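Local coordinates for major centromere autoantigen B (Homo sapiens, PDB 1HLV), which binds the CENP-B box of centromeric DNA through paired helix-turn-helix domains and induces kinks in the bound duplex, at residues Leu26-Ile31 with Ser40-Ile45; Glu56-Val61 with Lys67-Ser72; Ile82-Gln87 with Lys101-Arg106. All coordinates share one frame; numbering follows the deposited sequence.

Contact 1: Leu26-Ile31 with Ser40-Ile45; sequences LRKGEI and STLSTI. With nucleotides of chain B; nucleotides of chain A.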
# COMPACT_ATOMS: atom_id res chain seq x y z
N LEU C 26 -19.62 -22.15 3.40
CA LEU C 26 -20.67 -21.13 3.41
C LEU C 26 -20.87 -20.59 2.01
O LEU C 26 -19.94 -20.55 1.21
CB LEU C 26 -20.28 -19.98 4.36
CG LEU C 26 -20.22 -20.30 5.85
CD1 LEU C 26 -19.67 -19.10 6.60
CD2 LEU C 26 -21.61 -20.66 6.36
N ARG C 27 -22.10 -20.19 1.70
CA ARG C 27 -22.38 -19.63 0.38
C ARG C 27 -21.65 -18.30 0.28
O ARG C 27 -21.60 -17.53 1.25
CB ARG C 27 -23.88 -19.38 0.22
CG ARG C 27 -24.75 -20.62 0.17
CD ARG C 27 -26.21 -20.21 -0.02
NE ARG C 27 -27.06 -21.32 -0.46
CZ ARG C 27 -26.87 -22.03 -1.57
NH1 ARG C 27 -25.85 -21.76 -2.37
NH2 ARG C 27 -27.72 -23.01 -1.89
N LYS C 28 -21.07 -18.02 -0.88
CA LYS C 28 -20.37 -16.76 -1.08
C LYS C 28 -21.35 -15.62 -0.80
O LYS C 28 -21.00 -14.61 -0.19
CB LYS C 28 -19.85 -16.67 -2.51
CG LYS C 28 -18.73 -17.66 -2.82
CD LYS C 28 -17.41 -17.21 -2.23
CE LYS C 28 -16.30 -18.21 -2.49
NZ LYS C 28 -16.45 -19.43 -1.66
N GLY C 29 -22.60 -15.79 -1.24
CA GLY C 29 -23.60 -14.77 -1.00
C GLY C 29 -23.82 -14.55 0.48
O GLY C 29 -24.21 -13.46 0.91
N GLU C 30 -23.59 -15.58 1.28
CA GLU C 30 -23.75 -15.48 2.72
C GLU C 30 -22.63 -14.64 3.30
O GLU C 30 -22.86 -13.76 4.13
CB GLU C 30 -23.74 -16.88 3.36
CG GLU C 30 -23.79 -16.90 4.89
CD GLU C 30 -24.77 -15.90 5.49
OE1 GLU C 30 -25.83 -15.64 4.87
OE2 GLU C 30 -24.47 -15.36 6.58
N ILE C 31 -21.40 -14.90 2.85
CA ILE C 31 -20.27 -14.12 3.34
C ILE C 31 -20.40 -12.66 2.89
O ILE C 31 -20.12 -11.74 3.66
CB ILE C 31 -18.95 -14.72 2.85
CG1 ILE C 31 -18.80 -16.14 3.43
CG2 ILE C 31 -17.78 -13.83 3.27
CD1 ILE C 31 -17.48 -16.81 3.12
N SER C 40 -20.71 -9.38 -6.15
CA SER C 40 -19.84 -8.94 -7.23
C SER C 40 -18.53 -8.44 -6.62
O SER C 40 -17.44 -8.79 -7.06
CB SER C 40 -20.54 -7.80 -7.98
OG SER C 40 -19.73 -7.30 -9.02
N THR C 41 -18.64 -7.61 -5.58
CA THR C 41 -17.48 -7.06 -4.90
C THR C 41 -16.66 -8.14 -4.20
O THR C 41 -15.43 -8.09 -4.21
CB THR C 41 -17.92 -6.00 -3.86
OG1 THR C 41 -18.57 -4.92 -4.53
CG2 THR C 41 -16.71 -5.47 -3.09
N LEU C 42 -17.33 -9.13 -3.61
CA LEU C 42 -16.62 -10.22 -2.92
C LEU C 42 -15.79 -11.04 -3.91
O LEU C 42 -14.65 -11.43 -3.61
CB LEU C 42 -17.60 -11.13 -2.20
CG LEU C 42 -17.00 -12.42 -1.61
CD1 LEU C 42 -15.88 -12.10 -0.61
CD2 LEU C 42 -18.11 -13.22 -0.95
N SER C 43 -16.36 -11.31 -5.08
CA SER C 43 -15.67 -12.08 -6.10
C SER C 43 -14.39 -11.37 -6.54
O SER C 43 -13.31 -11.98 -6.56
CB SER C 43 -16.57 -12.28 -7.32
OG SER C 43 -17.70 -13.07 -7.00
N THR C 44 -14.50 -10.09 -6.87
CA THR C 44 -13.32 -9.37 -7.31
C THR C 44 -12.27 -9.29 -6.19
O THR C 44 -11.08 -9.33 -6.48
CB THR C 44 -13.69 -7.98 -7.88
OG1 THR C 44 -12.67 -7.03 -7.56
CG2 THR C 44 -15.02 -7.52 -7.36
N ILE C 45 -12.70 -9.24 -4.94
CA ILE C 45 -11.74 -9.23 -3.83
C ILE C 45 -11.00 -10.57 -3.81
O ILE C 45 -9.77 -10.63 -3.70
CB ILE C 45 -12.43 -9.05 -2.47
CG1 ILE C 45 -12.93 -7.60 -2.32
CG2 ILE C 45 -11.47 -9.42 -1.34
CD1 ILE C 45 -13.63 -7.32 -0.99
P DC B 15 -19.13 -1.46 -3.99
OP1 DC B 15 -19.86 -0.33 -3.36
OP2 DC B 15 -18.78 -2.65 -3.18
O5' DC B 15 -19.96 -1.89 -5.28
C5' DC B 15 -20.52 -0.91 -6.14
C4' DC B 15 -21.09 -1.56 -7.38
O4' DC B 15 -20.04 -1.98 -8.29
C3' DC B 15 -21.95 -2.80 -7.13
O3' DC B 15 -23.01 -2.79 -8.09
C2' DC B 15 -21.00 -3.93 -7.47
C1' DC B 15 -20.27 -3.33 -8.66
N1 DC B 15 -18.98 -3.93 -9.04
C2 DC B 15 -18.46 -3.64 -10.31
O2 DC B 15 -19.12 -2.91 -11.06
N3 DC B 15 -17.27 -4.16 -10.68
C4 DC B 15 -16.59 -4.95 -9.84
N4 DC B 15 -15.41 -5.43 -10.24
C5 DC B 15 -17.10 -5.27 -8.54
C6 DC B 15 -18.28 -4.74 -8.18
P DC A 3 -23.01 -18.79 -3.82
OP1 DC A 3 -22.16 -19.74 -3.04
OP2 DC A 3 -23.64 -17.63 -3.13
O5' DC A 3 -22.16 -18.29 -5.06
C5' DC A 3 -21.53 -19.25 -5.89
C4' DC A 3 -20.64 -18.59 -6.91
O4' DC A 3 -21.40 -18.15 -8.06
C3' DC A 3 -19.80 -17.40 -6.43
O3' DC A 3 -18.44 -17.69 -6.75
C2' DC A 3 -20.36 -16.22 -7.22
C1' DC A 3 -20.98 -16.87 -8.47
N1 DC A 3 -22.16 -16.17 -9.03
C2 DC A 3 -22.28 -16.05 -10.43
O2 DC A 3 -21.41 -16.54 -11.16
N3 DC A 3 -23.35 -15.40 -10.94
C4 DC A 3 -24.28 -14.89 -10.12
N4 DC A 3 -25.32 -14.25 -10.66
C5 DC A 3 -24.18 -15.01 -8.70
C6 DC A 3 -23.11 -15.65 -8.20
P DT A 4 -17.28 -16.64 -6.40
OP1 DT A 4 -16.17 -17.40 -5.78
OP2 DT A 4 -17.84 -15.45 -5.71
O5' DT A 4 -16.82 -16.22 -7.86
C5' DT A 4 -16.73 -17.23 -8.86
C4' DT A 4 -16.63 -16.62 -10.23
O4' DT A 4 -17.91 -16.09 -10.68
C3' DT A 4 -15.61 -15.49 -10.37
O3' DT A 4 -14.77 -15.79 -11.47
C2' DT A 4 -16.47 -14.26 -10.63
C1' DT A 4 -17.70 -14.84 -11.30
N1 DT A 4 -18.95 -14.06 -11.15
C2 DT A 4 -19.61 -13.66 -12.30
O2 DT A 4 -19.20 -13.90 -13.42
N3 DT A 4 -20.79 -12.98 -12.08
C4 DT A 4 -21.35 -12.66 -10.86
O4 DT A 4 -22.43 -12.07 -10.81
C5 DT A 4 -20.59 -13.07 -9.70
C7 DT A 4 -21.10 -12.72 -8.34
C6 DT A 4 -19.44 -13.74 -9.90
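The packing of L42 against K28 and I31 is a small, largely buried helix-to-helix contact inside the N-terminal DNA-binding domain, and it illustrates how one apolar side chain can fill the join between two helices that both contact DNA. L42, on helix 39-47, leads with a single branch: its CD2 methyl lies 3.3 Å from the backbone O of K28 and 4.2 Å from I31 CB, so it sits over the first turn of helix 28-35. Chi1 of 172° sets CG opposite the backbone N, and chi2 of 58° turns CD2 toward helix 28-35. I16 of helix 10-22, A32 and I37 also touch L42, while I31 rests on V20, all in the domain's hydrophobic interior.

Both helices also hold the DNA, converging on the phosphate of DT4 of chain A. R27 serves as N-cap of helix 28-35, and the next two backbone amides grip one phosphate: K28 N donates to OP1 of DC3 of chain A at 3.0 Å, and G29 N to OP2 of the same nucleotide at 2.8 Å. The helix dipole probably favours an anion here. K28 bends its chain toward the DT4 phosphate, with CE near its OP1. On the other helix, S43 OG reaches OP2 of DT4 of chain A at 2.7 Å, and T41 OG1 donates to OP2 of DC15 of chain B at 2.6 Å. Between these phosphate anchors S40 OG bonds to a guanine base, consistent with the base-reading role of a recognition helix in the helix-turn-helix motif.

Contact 2: Glu56-Val61 with Lys67-Ser72; sequences ERKYGV and KTNKLS. With nucleotides of chain A; nucleotides of chain B.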
# COMPACT_ATOMS: atom_id res chain seq x y z
N GLU C 56 -1.46 -5.32 1.93
CA GLU C 56 -1.59 -5.23 3.38
C GLU C 56 -0.21 -5.31 4.03
O GLU C 56 0.08 -4.57 4.96
CB GLU C 56 -2.49 -6.33 3.92
CG GLU C 56 -2.59 -6.35 5.44
CD GLU C 56 -3.50 -7.45 5.94
OE1 GLU C 56 -3.22 -8.63 5.64
OE2 GLU C 56 -4.50 -7.14 6.63
N ARG C 57 0.63 -6.21 3.54
CA ARG C 57 1.98 -6.35 4.09
C ARG C 57 2.80 -5.10 3.79
O ARG C 57 3.49 -4.57 4.66
CB ARG C 57 2.68 -7.58 3.49
CG ARG C 57 2.35 -8.89 4.19
CD ARG C 57 3.11 -10.07 3.59
NE ARG C 57 2.33 -10.83 2.60
CZ ARG C 57 2.55 -10.80 1.29
NH1 ARG C 57 3.52 -10.06 0.78
NH2 ARG C 57 1.79 -11.53 0.48
N LYS C 58 2.70 -4.62 2.56
CA LYS C 58 3.42 -3.45 2.11
C LYS C 58 3.12 -2.20 2.92
O LYS C 58 4.03 -1.46 3.31
CB LYS C 58 3.10 -3.18 0.64
CG LYS C 58 3.68 -1.90 0.09
CD LYS C 58 3.08 -1.60 -1.26
CE LYS C 58 3.61 -0.29 -1.82
NZ LYS C 58 2.94 0.06 -3.09
N TYR C 59 1.83 -1.95 3.19
CA TYR C 59 1.42 -0.77 3.94
C TYR C 59 1.50 -0.90 5.46
O TYR C 59 1.32 0.08 6.19
CB TYR C 59 0.01 -0.34 3.49
CG TYR C 59 -0.01 0.17 2.06
CD1 TYR C 59 -0.56 -0.59 1.03
CD2 TYR C 59 0.58 1.38 1.74
CE1 TYR C 59 -0.49 -0.15 -0.30
CE2 TYR C 59 0.66 1.83 0.41
CZ TYR C 59 0.12 1.06 -0.61
OH TYR C 59 0.25 1.50 -1.92
N GLY C 60 1.80 -2.11 5.94
CA GLY C 60 1.92 -2.32 7.37
C GLY C 60 0.81 -1.74 8.23
O GLY C 60 -0.37 -1.96 7.97
N VAL C 61 1.19 -0.98 9.26
CA VAL C 61 0.20 -0.41 10.17
C VAL C 61 -0.77 0.54 9.47
O VAL C 61 -1.83 0.88 10.03
CB VAL C 61 0.87 0.34 11.36
CG1 VAL C 61 1.88 -0.57 12.03
CG2 VAL C 61 1.53 1.63 10.87
N LYS C 67 -6.40 2.11 1.07
CA LYS C 67 -7.42 1.34 0.37
C LYS C 67 -6.95 0.93 -1.03
O LYS C 67 -7.31 -0.13 -1.54
CB LYS C 67 -8.70 2.16 0.27
CG LYS C 67 -9.23 2.58 1.62
CD LYS C 67 -10.43 3.50 1.51
CE LYS C 67 -10.86 3.93 2.90
NZ LYS C 67 -11.87 5.03 2.86
N THR C 68 -6.12 1.78 -1.62
CA THR C 68 -5.61 1.59 -2.96
C THR C 68 -4.10 1.37 -3.04
O THR C 68 -3.32 2.03 -2.34
CB THR C 68 -5.97 2.82 -3.79
OG1 THR C 68 -7.37 2.79 -4.06
CG2 THR C 68 -5.18 2.87 -5.06
N ASN C 69 -3.68 0.45 -3.89
CA ASN C 69 -2.26 0.20 -4.03
C ASN C 69 -1.69 1.10 -5.14
O ASN C 69 -0.88 0.67 -5.96
CB ASN C 69 -1.97 -1.26 -4.37
CG ASN C 69 -0.49 -1.57 -4.36
OD1 ASN C 69 -0.03 -2.53 -4.98
ND2 ASN C 69 0.28 -0.74 -3.65
N LYS C 70 -2.14 2.35 -5.17
CA LYS C 70 -1.66 3.29 -6.16
C LYS C 70 -0.17 3.54 -5.96
O LYS C 70 0.31 3.62 -4.84
CB LYS C 70 -2.43 4.61 -6.06
CG LYS C 70 -2.00 5.63 -7.09
CD LYS C 70 -3.16 6.48 -7.56
CE LYS C 70 -2.64 7.73 -8.22
NZ LYS C 70 -2.42 7.50 -9.67
N LEU C 71 0.56 3.64 -7.07
CA LEU C 71 2.00 3.85 -7.01
C LEU C 71 2.36 5.25 -7.47
O LEU C 71 1.59 5.92 -8.15
CB LEU C 71 2.73 2.84 -7.91
CG LEU C 71 2.43 1.35 -7.74
CD1 LEU C 71 3.29 0.56 -8.73
CD2 LEU C 71 2.71 0.90 -6.30
N SER C 72 3.55 5.69 -7.07
CA SER C 72 4.06 6.99 -7.45
C SER C 72 4.79 6.76 -8.76
O SER C 72 5.36 5.69 -8.96
CB SER C 72 5.06 7.50 -6.41
OG SER C 72 6.02 8.37 -6.99
P DA A 13 -6.20 5.84 -0.46
OP1 DA A 13 -5.55 4.55 -0.09
OP2 DA A 13 -6.63 6.78 0.60
O5' DA A 13 -5.25 6.63 -1.45
C5' DA A 13 -4.67 5.98 -2.56
C4' DA A 13 -3.86 6.96 -3.37
O4' DA A 13 -4.72 7.79 -4.18
C3' DA A 13 -2.97 7.92 -2.57
O3' DA A 13 -1.76 8.06 -3.30
C2' DA A 13 -3.72 9.23 -2.66
C1' DA A 13 -4.25 9.12 -4.07
N9 DA A 13 -5.33 10.04 -4.45
C8 DA A 13 -6.37 10.51 -3.70
N7 DA A 13 -7.15 11.35 -4.35
C5 DA A 13 -6.58 11.43 -5.61
C6 DA A 13 -6.92 12.17 -6.76
N6 DA A 13 -7.94 13.03 -6.82
N1 DA A 13 -6.15 12.00 -7.86
C2 DA A 13 -5.10 11.17 -7.79
N3 DA A 13 -4.67 10.44 -6.76
C4 DA A 13 -5.46 10.62 -5.69
P DA A 14 -0.41 8.51 -2.57
OP1 DA A 14 0.27 7.32 -2.00
OP2 DA A 14 -0.70 9.68 -1.70
O5' DA A 14 0.46 8.99 -3.82
C5' DA A 14 0.54 8.16 -4.97
C4' DA A 14 0.74 8.98 -6.22
O4' DA A 14 -0.54 9.47 -6.70
C3' DA A 14 1.60 10.20 -5.97
O3' DA A 14 2.86 10.17 -6.60
C2' DA A 14 0.83 11.38 -6.54
C1' DA A 14 -0.46 10.83 -7.11
N9 DA A 14 -1.55 11.55 -6.46
C8 DA A 14 -2.00 11.35 -5.18
N7 DA A 14 -2.94 12.17 -4.81
C5 DA A 14 -3.15 12.96 -5.93
C6 DA A 14 -4.04 14.02 -6.18
N6 DA A 14 -4.94 14.46 -5.30
N1 DA A 14 -3.98 14.61 -7.39
C2 DA A 14 -3.10 14.15 -8.28
N3 DA A 14 -2.22 13.16 -8.17
C4 DA A 14 -2.30 12.60 -6.95
P DA B 13 -5.88 -1.72 -6.39
OP1 DA B 13 -5.51 -1.93 -4.96
OP2 DA B 13 -5.44 -2.72 -7.40
O5' DA B 13 -7.45 -1.53 -6.49
C5' DA B 13 -8.13 -0.63 -5.61
C4' DA B 13 -9.62 -0.68 -5.87
O4' DA B 13 -9.94 -0.14 -7.17
C3' DA B 13 -10.27 -2.06 -5.83
O3' DA B 13 -11.62 -1.87 -5.41
C2' DA B 13 -10.32 -2.45 -7.29
C1' DA B 13 -10.68 -1.11 -7.91
N9 DA B 13 -10.35 -0.95 -9.32
C8 DA B 13 -9.30 -1.50 -10.03
N7 DA B 13 -9.28 -1.16 -11.30
C5 DA B 13 -10.40 -0.34 -11.43
C6 DA B 13 -10.94 0.34 -12.54
N6 DA B 13 -10.41 0.30 -13.77
N1 DA B 13 -12.07 1.08 -12.34
C2 DA B 13 -12.60 1.11 -11.11
N3 DA B 13 -12.17 0.51 -9.99
C4 DA B 13 -11.06 -0.20 -10.22
O HOH W 1 3.00 2.87 -3.55
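With chi1 at 174° and every later torsion extended, K58 stretches from the last turn of helix 49-59, while Y59 folds its CG beside the backbone N, and both polar ends arrive at N69 of the irregular linker 67-72. The general lesson is that a linker between two helix-turn-helix domains can be moored to protein and DNA at once. The amide of N69 meets the Y59 ring at its edge, the two planes standing 86° apart, and the K58 side chain crosses the N69 side chain at about a right angle. CD of K58 lies 3.9 Å above one face of the same ring, toward its rim, and NZ bonds to the phenol OH at 3.3 Å, so lysine and tyrosine present a joined polar end to the linker. The CD2 methyl of L71 packs against K58 NZ, 3.3 Å away. The ring of Y59 also meets the nearly parallel ring of F10.

Three successive backbone amides of the linker bond to DNA phosphates. K67 N and T68 N both donate to OP1 of DA13 of chain A, the former at 2.8 Å and almost straight (177°), whereas N69 N turns to OP1 of DA13 of chain B at 3.2 Å, spanning both strands. K70 dips into the minor groove, CE close to O4' of DA14 of chain A and NZ bonded to O2 of a thymine base. A water completes the join, accepting from K58 NZ at 2.8 Å and donating to K70 O at 3.1 Å.

Contact 3: Ile82-Gln87 with Lys101-Arg106; sequences IAWFQQ and KEKALR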
# COMPACT_ATOMS: atom_id res chain seq x y z
N ILE C 82 14.10 2.99 -0.20
CA ILE C 82 13.69 2.18 0.94
C ILE C 82 14.78 1.19 1.32
O ILE C 82 15.21 1.13 2.47
CB ILE C 82 12.37 1.41 0.64
CG1 ILE C 82 11.19 2.38 0.68
CG2 ILE C 82 12.18 0.28 1.63
CD1 ILE C 82 9.88 1.78 0.27
N ALA C 83 15.23 0.41 0.34
CA ALA C 83 16.27 -0.58 0.59
C ALA C 83 17.44 0.10 1.28
O ALA C 83 18.02 -0.45 2.22
CB ALA C 83 16.73 -1.19 -0.72
N TRP C 84 17.77 1.29 0.80
CA TRP C 84 18.88 2.07 1.34
C TRP C 84 18.75 2.45 2.82
O TRP C 84 19.59 2.07 3.63
CB TRP C 84 19.08 3.33 0.51
CG TRP C 84 19.99 4.34 1.14
CD1 TRP C 84 21.36 4.30 1.19
CD2 TRP C 84 19.59 5.52 1.85
NE1 TRP C 84 21.83 5.39 1.88
CE2 TRP C 84 20.78 6.16 2.30
CE3 TRP C 84 18.35 6.11 2.15
CZ2 TRP C 84 20.76 7.35 3.03
CZ3 TRP C 84 18.33 7.30 2.87
CH2 TRP C 84 19.53 7.91 3.31
N PHE C 85 17.71 3.20 3.18
CA PHE C 85 17.55 3.61 4.57
C PHE C 85 17.13 2.46 5.48
O PHE C 85 17.34 2.51 6.69
CB PHE C 85 16.57 4.80 4.71
CG PHE C 85 15.11 4.45 4.49
CD1 PHE C 85 14.46 3.52 5.28
CD2 PHE C 85 14.38 5.14 3.53
CE1 PHE C 85 13.09 3.27 5.13
CE2 PHE C 85 13.02 4.90 3.36
CZ PHE C 85 12.37 3.97 4.17
N GLN C 86 16.55 1.43 4.88
CA GLN C 86 16.10 0.27 5.65
C GLN C 86 17.33 -0.51 6.11
O GLN C 86 17.26 -1.30 7.05
CB GLN C 86 15.21 -0.60 4.78
CG GLN C 86 14.02 -1.17 5.50
CD GLN C 86 12.94 -1.60 4.53
OE1 GLN C 86 13.15 -2.48 3.69
NE2 GLN C 86 11.76 -0.99 4.65
N GLN C 87 18.44 -0.27 5.43
CA GLN C 87 19.70 -0.92 5.73
C GLN C 87 20.40 -0.15 6.86
O GLN C 87 21.20 -0.71 7.61
CB GLN C 87 20.57 -0.95 4.47
CG GLN C 87 21.90 -1.65 4.61
CD GLN C 87 22.60 -1.79 3.27
OE1 GLN C 87 22.81 -0.80 2.56
NE2 GLN C 87 22.97 -3.02 2.92
N LYS C 101 16.30 13.20 1.60
CA LYS C 101 16.03 13.98 0.39
C LYS C 101 17.25 14.10 -0.52
O LYS C 101 17.12 14.22 -1.74
CB LYS C 101 15.56 15.38 0.76
CG LYS C 101 15.33 16.27 -0.43
CD LYS C 101 14.72 17.58 -0.02
CE LYS C 101 14.46 18.47 -1.23
NZ LYS C 101 13.82 19.75 -0.84
N GLU C 102 18.42 14.07 0.09
CA GLU C 102 19.68 14.17 -0.63
C GLU C 102 19.91 12.88 -1.42
O GLU C 102 20.27 12.91 -2.61
CB GLU C 102 20.79 14.39 0.38
CG GLU C 102 22.17 14.62 -0.18
CD GLU C 102 23.16 14.86 0.94
OE1 GLU C 102 22.98 15.86 1.68
OE2 GLU C 102 24.11 14.06 1.09
N LYS C 103 19.68 11.76 -0.75
CA LYS C 103 19.85 10.45 -1.35
C LYS C 103 18.87 10.24 -2.50
O LYS C 103 19.22 9.65 -3.51
CB LYS C 103 19.65 9.37 -0.29
CG LYS C 103 19.83 7.96 -0.80
CD LYS C 103 21.24 7.72 -1.31
CE LYS C 103 21.46 6.25 -1.63
NZ LYS C 103 22.84 5.99 -2.13
N ALA C 104 17.64 10.73 -2.35
CA ALA C 104 16.63 10.58 -3.39
C ALA C 104 17.00 11.33 -4.66
O ALA C 104 16.78 10.84 -5.77
CB ALA C 104 15.28 11.05 -2.88
N LEU C 105 17.57 12.52 -4.50
CA LEU C 105 17.97 13.31 -5.66
C LEU C 105 19.13 12.64 -6.40
O LEU C 105 19.24 12.77 -7.62
CB LEU C 105 18.34 14.73 -5.22
CG LEU C 105 17.15 15.61 -4.81
CD1 LEU C 105 17.65 16.96 -4.31
CD2 LEU C 105 16.21 15.81 -6.01
N ARG C 106 19.98 11.92 -5.67
CA ARG C 106 21.11 11.23 -6.28
C ARG C 106 20.66 10.00 -7.04
O ARG C 106 21.17 9.70 -8.12
CB ARG C 106 22.13 10.80 -5.22
CG ARG C 106 22.96 11.91 -4.63
CD ARG C 106 23.68 11.38 -3.41
NE ARG C 106 24.49 12.38 -2.72
CZ ARG C 106 24.98 12.21 -1.50
NH1 ARG C 106 24.73 11.08 -0.83
NH2 ARG C 106 25.72 13.15 -0.93
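W84 and K103 bring helices 75-88 and 97-111 to their nearest point between the two segments, with their CA atoms 8.9 Å apart, a spacing that one flat ring and one aliphatic chain can fill. The pair exemplifies a lysine that packs chiefly through its methylenes. K103 lies over one face of the W84 indole, running from the six-membered ring to the five-membered one: CB stands near CH2 (3.9 Å), CG sits 3.5 Å above the centre of the ring system, and CE makes a CH-pi contact with the five-membered ring, 3.6 Å from its centroid. The bend at chi2, 62°, keeps the chain along the indole. NZ ends off-centre, 4.4 Å from that centroid and 32° from the ring normal, as a cation-pi contact that supplements the methylene packing.

Around this pair V95, I99 and L100 also touch the indole, and L81 meets K103. The contact joins the first two helices of the C-terminal helical domain, consistent with the helix-turn-helix fold of Tc5 transposase DNA-binding domains.

From the N terminus the chain meets the three contacts in series, so none nests within or crosses another. Contact 1 closes first, folding back across the short turn between helices 28-35 and 39-47 and joining two helices of the N-terminal domain. Helix 49-59 follows, and contact 2 closes a tight non-helical loop at its end, fastening the outgoing linker near the middle of the chain, 23 Å from contact 1 between centres. The linker leads to helix 75-88, where contact 3 closes the longest loop and ties that helix to helix 97-111. Contacts 1 and 3, 42 Å apart between centres, thus lie in two domains on opposite sides of the chain's centre, with contact 2 between them.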